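Local coordinates for conserved hypothetical protein (Streptococcus pneumoniae, PDB 2GK4), which probably acts in coenzyme A biosynthesis as a phosphopantothenate–cysteine ligase of the DNA/pantothenate metabolism flavoprotein family, though its function is not established, at residues C47-K52 / H90-S95; E80-Y85 / P153-I158; Q109-S112 / E116-S119. All coordinates share one frame; numbering follows the deposited sequence.

Contact 1: C47-K52 / H90-S95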
# COMPACT_ATOMS: atom_id res chain seq x y z
N CYS A 47 -8.90 23.17 -2.23
CA CYS A 47 -8.20 22.26 -3.10
C CYS A 47 -7.61 21.17 -2.21
O CYS A 47 -6.85 21.47 -1.26
CB CYS A 47 -7.10 22.99 -3.87
SG CYS A 47 -5.97 21.83 -4.74
N LEU A 48 -8.03 19.93 -2.45
CA LEU A 48 -7.57 18.81 -1.61
C LEU A 48 -6.53 17.99 -2.35
O LEU A 48 -6.83 17.42 -3.41
CB LEU A 48 -8.75 17.89 -1.25
CG LEU A 48 -8.40 16.63 -0.46
CD1 LEU A 48 -7.83 16.96 0.93
CD2 LEU A 48 -9.60 15.67 -0.34
N ILE A 49 -5.32 17.93 -1.79
CA ILE A 49 -4.29 17.03 -2.26
C ILE A 49 -4.41 15.77 -1.42
O ILE A 49 -4.35 15.82 -0.18
CB ILE A 49 -2.89 17.65 -2.10
CG1 ILE A 49 -2.84 19.01 -2.81
CG2 ILE A 49 -1.79 16.68 -2.58
CD1 ILE A 49 -3.24 18.97 -4.28
N THR A 50 -4.62 14.65 -2.09
CA THR A 50 -4.88 13.41 -1.37
C THR A 50 -4.32 12.19 -2.14
O THR A 50 -3.55 12.34 -3.09
CB THR A 50 -6.41 13.36 -1.02
OG1 THR A 50 -6.69 12.29 -0.11
CG2 THR A 50 -7.27 13.26 -2.32
N THR A 51 -4.67 11.00 -1.68
CA THR A 51 -3.98 9.78 -2.11
C THR A 51 -5.02 8.71 -2.39
O THR A 51 -6.23 8.89 -2.09
CB THR A 51 -2.88 9.34 -1.08
OG1 THR A 51 -3.49 8.98 0.19
CG2 THR A 51 -1.91 10.45 -0.84
N LYS A 52 -4.58 7.64 -3.06
CA LYS A 52 -5.47 6.60 -3.53
C LYS A 52 -6.34 5.96 -2.44
O LYS A 52 -7.55 5.81 -2.63
CB LYS A 52 -4.69 5.54 -4.31
CG LYS A 52 -5.56 4.73 -5.26
CD LYS A 52 -6.17 5.62 -6.35
CE LYS A 52 -6.52 4.79 -7.59
NZ LYS A 52 -6.53 5.60 -8.85
N HIS A 90 -2.11 20.97 6.51
CA HIS A 90 -1.33 19.82 6.10
C HIS A 90 -1.58 18.63 7.02
O HIS A 90 -0.97 18.52 8.10
CB HIS A 90 0.17 20.17 6.06
CG HIS A 90 1.01 19.04 5.56
ND1 HIS A 90 2.14 18.59 6.22
CD2 HIS A 90 0.83 18.22 4.50
CE1 HIS A 90 2.65 17.57 5.54
NE2 HIS A 90 1.86 17.32 4.50
N SER A 91 -2.48 17.74 6.60
CA SER A 91 -2.75 16.58 7.42
C SER A 91 -2.29 15.24 6.85
O SER A 91 -2.42 14.19 7.52
CB SER A 91 -4.24 16.53 7.82
OG SER A 91 -5.02 15.90 6.82
N MSE A 92 -1.78 15.25 5.63
CA MSE A 92 -1.28 14.01 5.01
C MSE A 92 -0.11 13.45 5.84
O MSE A 92 0.70 14.22 6.36
CB MSE A 92 -0.81 14.29 3.57
CG MSE A 92 -0.35 13.03 2.82
SE MSE A 92 0.34 13.51 1.07
CE MSE A 92 -1.37 14.11 0.25
N ALA A 93 -0.04 12.13 5.96
CA ALA A 93 1.12 11.46 6.56
C ALA A 93 2.18 11.34 5.45
O ALA A 93 1.98 10.61 4.45
CB ALA A 93 0.73 10.08 7.06
N VAL A 94 3.30 12.01 5.63
CA VAL A 94 4.32 12.10 4.57
C VAL A 94 5.46 11.18 4.92
O VAL A 94 6.01 11.27 6.03
CB VAL A 94 4.81 13.57 4.41
CG1 VAL A 94 5.93 13.69 3.35
CG2 VAL A 94 3.63 14.44 4.02
N SER A 95 5.83 10.30 3.99
CA SER A 95 6.94 9.37 4.20
C SER A 95 8.20 10.10 4.62
O SER A 95 8.56 11.14 4.04
CB SER A 95 7.21 8.56 2.92
OG SER A 95 6.06 7.81 2.61

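Contact 2: E80-Y85 / P153-I158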
# COMPACT_ATOMS: atom_id res chain seq x y z
N GLU A 80 4.00 24.09 -6.75
CA GLU A 80 3.10 24.64 -7.76
C GLU A 80 1.92 25.42 -7.18
O GLU A 80 1.53 26.44 -7.74
CB GLU A 80 2.61 23.54 -8.71
CG GLU A 80 3.43 23.42 -10.00
CD GLU A 80 3.31 22.07 -10.73
OE1 GLU A 80 2.32 21.32 -10.54
OE2 GLU A 80 4.23 21.75 -11.52
N ARG A 81 1.34 24.94 -6.07
CA ARG A 81 0.07 25.51 -5.55
C ARG A 81 0.13 26.49 -4.40
O ARG A 81 -0.77 27.32 -4.25
CB ARG A 81 -0.93 24.41 -5.19
CG ARG A 81 -1.30 23.56 -6.39
CD ARG A 81 -2.36 22.56 -6.03
NE ARG A 81 -2.35 21.47 -6.99
CZ ARG A 81 -3.20 21.36 -8.00
NH1 ARG A 81 -3.10 20.33 -8.84
NH2 ARG A 81 -4.15 22.27 -8.18
N VAL A 82 1.16 26.38 -3.57
CA VAL A 82 1.12 27.12 -2.30
C VAL A 82 0.97 28.62 -2.51
O VAL A 82 0.29 29.29 -1.72
CB VAL A 82 2.29 26.73 -1.40
CG1 VAL A 82 2.56 27.77 -0.35
CG2 VAL A 82 1.97 25.38 -0.73
N GLN A 83 1.58 29.15 -3.56
CA GLN A 83 1.51 30.58 -3.88
C GLN A 83 0.07 31.05 -4.13
O GLN A 83 -0.22 32.25 -4.05
CB GLN A 83 2.37 30.88 -5.11
CG GLN A 83 1.86 30.17 -6.38
CD GLN A 83 2.82 30.22 -7.56
OE1 GLN A 83 3.53 31.21 -7.76
NE2 GLN A 83 2.82 29.16 -8.37
N ASP A 84 -0.82 30.11 -4.45
CA ASP A 84 -2.17 30.43 -4.89
C ASP A 84 -3.24 30.34 -3.80
O ASP A 84 -4.41 30.71 -4.04
CB ASP A 84 -2.57 29.50 -6.03
CG ASP A 84 -1.85 29.82 -7.33
OD1 ASP A 84 -1.47 31.00 -7.57
OD2 ASP A 84 -1.65 28.87 -8.11
N TYR A 85 -2.85 29.84 -2.62
CA TYR A 85 -3.79 29.61 -1.50
C TYR A 85 -3.41 30.47 -0.31
O TYR A 85 -2.25 30.85 -0.16
CB TYR A 85 -3.88 28.10 -1.14
CG TYR A 85 -4.56 27.37 -2.30
CD1 TYR A 85 -3.84 27.01 -3.43
CD2 TYR A 85 -5.93 27.13 -2.28
CE1 TYR A 85 -4.47 26.40 -4.52
CE2 TYR A 85 -6.58 26.53 -3.38
CZ TYR A 85 -5.84 26.17 -4.49
OH TYR A 85 -6.47 25.59 -5.59
N PRO A 153 5.31 33.35 1.79
CA PRO A 153 5.53 33.88 3.14
C PRO A 153 4.30 34.28 3.91
O PRO A 153 4.33 34.28 5.13
CB PRO A 153 6.41 35.13 2.88
CG PRO A 153 7.18 34.76 1.66
CD PRO A 153 6.10 34.09 0.80
N THR A 154 3.22 34.64 3.22
CA THR A 154 2.03 35.10 3.93
C THR A 154 0.96 34.03 4.12
O THR A 154 -0.09 34.29 4.70
CB THR A 154 1.36 36.30 3.23
OG1 THR A 154 1.04 35.95 1.88
CG2 THR A 154 2.26 37.56 3.24
N ILE A 155 1.19 32.82 3.63
CA ILE A 155 0.21 31.75 3.82
C ILE A 155 0.07 31.39 5.31
O ILE A 155 1.03 31.47 6.08
CB ILE A 155 0.53 30.50 2.95
CG1 ILE A 155 -0.74 29.65 2.74
CG2 ILE A 155 1.72 29.70 3.54
CD1 ILE A 155 -0.52 28.44 1.84
N HIS A 156 -1.15 31.05 5.75
CA HIS A 156 -1.33 30.57 7.12
C HIS A 156 -1.11 29.06 7.11
O HIS A 156 -1.86 28.33 6.47
CB HIS A 156 -2.74 30.92 7.59
CG HIS A 156 -2.97 32.40 7.67
ND1 HIS A 156 -2.26 33.21 8.52
CD2 HIS A 156 -3.80 33.21 6.97
CE1 HIS A 156 -2.65 34.46 8.36
NE2 HIS A 156 -3.58 34.49 7.42
N LEU A 157 -0.03 28.61 7.78
CA LEU A 157 0.36 27.20 7.74
C LEU A 157 -0.10 26.46 8.98
O LEU A 157 0.31 26.78 10.11
CB LEU A 157 1.87 27.07 7.62
CG LEU A 157 2.51 25.69 7.75
CD1 LEU A 157 1.87 24.69 6.76
CD2 LEU A 157 4.04 25.87 7.47
N ILE A 158 -0.90 25.44 8.77
CA ILE A 158 -1.39 24.62 9.85
C ILE A 158 -0.91 23.21 9.62
O ILE A 158 -1.15 22.61 8.55
CB ILE A 158 -2.94 24.66 9.96
CG1 ILE A 158 -3.39 26.08 10.28
CG2 ILE A 158 -3.38 23.65 11.03
CD1 ILE A 158 -4.77 26.46 9.78

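Contact 3: Q109-S112 / E116-S119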
# COMPACT_ATOMS: atom_id res chain seq x y z
N GLN A 109 25.69 -9.01 4.01
CA GLN A 109 26.68 -9.65 4.88
C GLN A 109 28.11 -9.57 4.34
O GLN A 109 29.07 -9.47 5.12
CB GLN A 109 26.27 -11.09 5.14
CG GLN A 109 25.25 -11.18 6.26
CD GLN A 109 24.72 -12.59 6.50
OE1 GLN A 109 24.46 -13.34 5.56
NE2 GLN A 109 24.56 -12.94 7.78
N ALA A 110 28.25 -9.61 3.02
CA ALA A 110 29.56 -9.61 2.38
C ALA A 110 30.16 -8.21 2.28
O ALA A 110 31.34 -8.05 1.95
CB ALA A 110 29.48 -10.24 1.02
N SER A 111 29.35 -7.18 2.54
CA SER A 111 29.80 -5.80 2.37
C SER A 111 30.71 -5.37 3.52
O SER A 111 30.52 -5.76 4.67
CB SER A 111 28.59 -4.86 2.28
OG SER A 111 28.97 -3.50 2.38
N SER A 112 31.70 -4.54 3.19
CA SER A 112 32.60 -3.97 4.20
C SER A 112 32.25 -2.52 4.51
O SER A 112 32.87 -1.87 5.35
CB SER A 112 34.06 -4.10 3.73
OG SER A 112 34.25 -3.59 2.41
N GLU A 116 27.91 1.89 0.75
CA GLU A 116 28.08 1.58 -0.68
C GLU A 116 26.72 1.39 -1.36
O GLU A 116 26.55 1.73 -2.53
CB GLU A 116 28.95 0.33 -0.93
CG GLU A 116 28.23 -1.04 -0.71
CD GLU A 116 29.11 -2.28 -1.04
OE1 GLU A 116 29.45 -2.49 -2.23
OE2 GLU A 116 29.42 -3.07 -0.12
N PHE A 117 25.75 0.86 -0.61
CA PHE A 117 24.45 0.48 -1.16
C PHE A 117 23.59 1.68 -1.54
O PHE A 117 22.65 1.55 -2.34
CB PHE A 117 23.71 -0.44 -0.20
CG PHE A 117 24.36 -1.80 -0.04
CD1 PHE A 117 24.80 -2.22 1.20
CD2 PHE A 117 24.52 -2.64 -1.12
CE1 PHE A 117 25.41 -3.47 1.35
CE2 PHE A 117 25.12 -3.89 -0.98
CZ PHE A 117 25.57 -4.30 0.26
N LEU A 118 23.92 2.85 -1.00
CA LEU A 118 23.14 4.06 -1.28
C LEU A 118 23.41 4.63 -2.67
O LEU A 118 22.66 5.50 -3.16
CB LEU A 118 23.40 5.16 -0.26
CG LEU A 118 23.36 4.87 1.23
CD1 LEU A 118 23.55 6.17 2.02
CD2 LEU A 118 22.08 4.19 1.61
N SER A 119 24.50 4.18 -3.29
CA SER A 119 24.89 4.70 -4.59
C SER A 119 24.67 3.66 -5.69
O SER A 119 25.12 3.84 -6.83
CB SER A 119 26.33 5.17 -4.57
OG SER A 119 27.18 4.05 -4.43
O HOH W 1 31.97 -3.78 0.50

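Contact 1: C47-K52 / H90-S95
Selenomethionine M92 reaches across to I49, T50 and T51 with its terminal methyl CE, which makes every close approach in the contact. The nearest is to the backbone: M92 CE lies 3.5 Å from I49 O. The same methyl sits 3.9 Å from T50 CA. It also meets the I49 side chain obliquely, with M92 CE 3.8 Å from I49 CG2 in the conformer described. T51 and M92 reach toward each other tip to tip, with T51 CG2 3.9 Å from M92 CE. Two torsions aim the M92 chain. CG stands anti to the backbone N (chi1 -176°), so the chain runs straight out from the loop. The bend at chi3 (-68°) then lays the methyl along the strand end. T51 turns its methyl to M92 while its OG1 accepts a hydrogen bond from G12 N. T50 OG1 is bonded to S10 OG. The contact is therefore apolar van der Waals packing, with the threonine hydroxyls held elsewhere. M92 N also donates to T9 OG1. M92 thus ties the loop after strand 87-90 to the end of strand 45-50, across strand 5-9, at the C-terminal ends of the parallel strands of a mixed, Rossmann-like sheet.

Contact 2: E80-Y85 / P153-I158
This contact belongs to the beta-alpha-beta crossover that leads from strand 63-67 through helix 71-81 to strand 87-90. V82 and Y85, in the turn after the helix, meet I155, which lies just before the neighbouring strand 156-163. I155 is the centre of the contact. Its CG1 is anti to the backbone N (chi1 -158°), and chi2 is also extended (177°), so the chain reaches straight into the turn. There it lies against two backbone carbonyl oxygens. I155 CG1 is 3.5 Å from Y85 O, and I155 CD1 is 3.6 Å from the same Y85 O. The tip then reaches V82, with I155 CD1 3.7 Å from V82 O. Side chain meets side chain at V82 CG1, 3.8 Å from I155 CD1, where the two chains cross at about a right angle. The turn is shaped by its own bonds. D84 N donates to R81 O over 2.8 Å, while Y85 N makes a weak bond to V82 O. R81 O also lies in the plane of the Y85 ring, at its edge, 3.2 Å from Y85 CD1. Around the contact, V82 and I155 both pack on V148 of helix 145-151, V82 touches L7, and I155 touches L88. N152 ND2 donates to V82 O. No hydrogen bond links the two segments themselves. Dispersion and close fit thus join them, while the V82 carbonyl beside the isoleucine methyl has polar partners in N152 and, weakly, Y85.

Contact 3: Q109-S112 / E116-S119
S111 and E116 are joined by a direct hydrogen bond. S111 OG donates to E116 OE2 over 2.6 Å and uses the anti lone pair of that oxygen, away from OE1. The serine hydroxyl is anti to the backbone N (chi1 168°), which turns it to the carboxylate. S111 OG also accepts from N113 N, an ST turn. A water adds a second link. S112 N donates to it over 2.8 Å, and the water donates to E116 OE2 over 2.7 Å. OE2 thus receives two bonds, while OE1 forms a salt bridge with K120. Together these probably favour the charged carboxylate. The apolar part is small. S111 CB approaches the F117 ring obliquely, 3.6 Å from CE1. The other arrangement at this ring is local: E116 CG lies over its centre, 3.9 Å above the plane. CG gets there from a position between the backbone N and carbonyl carbon (chi1 78°). The contact closes the short link between helix 105-110 and the 3-10 turn at 116-118. F117 stacks on F137 of strand 133-140 and meets Y101 of strand 97-104. L118 packs on V133 of the second subunit.

Contacts 1 and 2 lie in the Rossmann-like core, with centres 15 Å apart. Both reach the eight-stranded mixed sheet, and their segments alternate along the chain. They also touch: H90 N and I158 O, 2.8 Å apart, probably form a hydrogen bond between adjacent strands, and C47 CB lies 3.2 Å from Y85 OH. Contact 1 is at the C-terminal ends of parallel strands. Contact 2 is at the N-terminal ends of strands 87-90 and 156-163, beside the turn after helix 71-81. Contact 3 follows contact 1 in sequence and is nested within the loop closed by contact 2. Its centre is 34 Å and 41 Å from theirs. It belongs to the excursion between strands 87-90 and 156-163, which meets the second subunit.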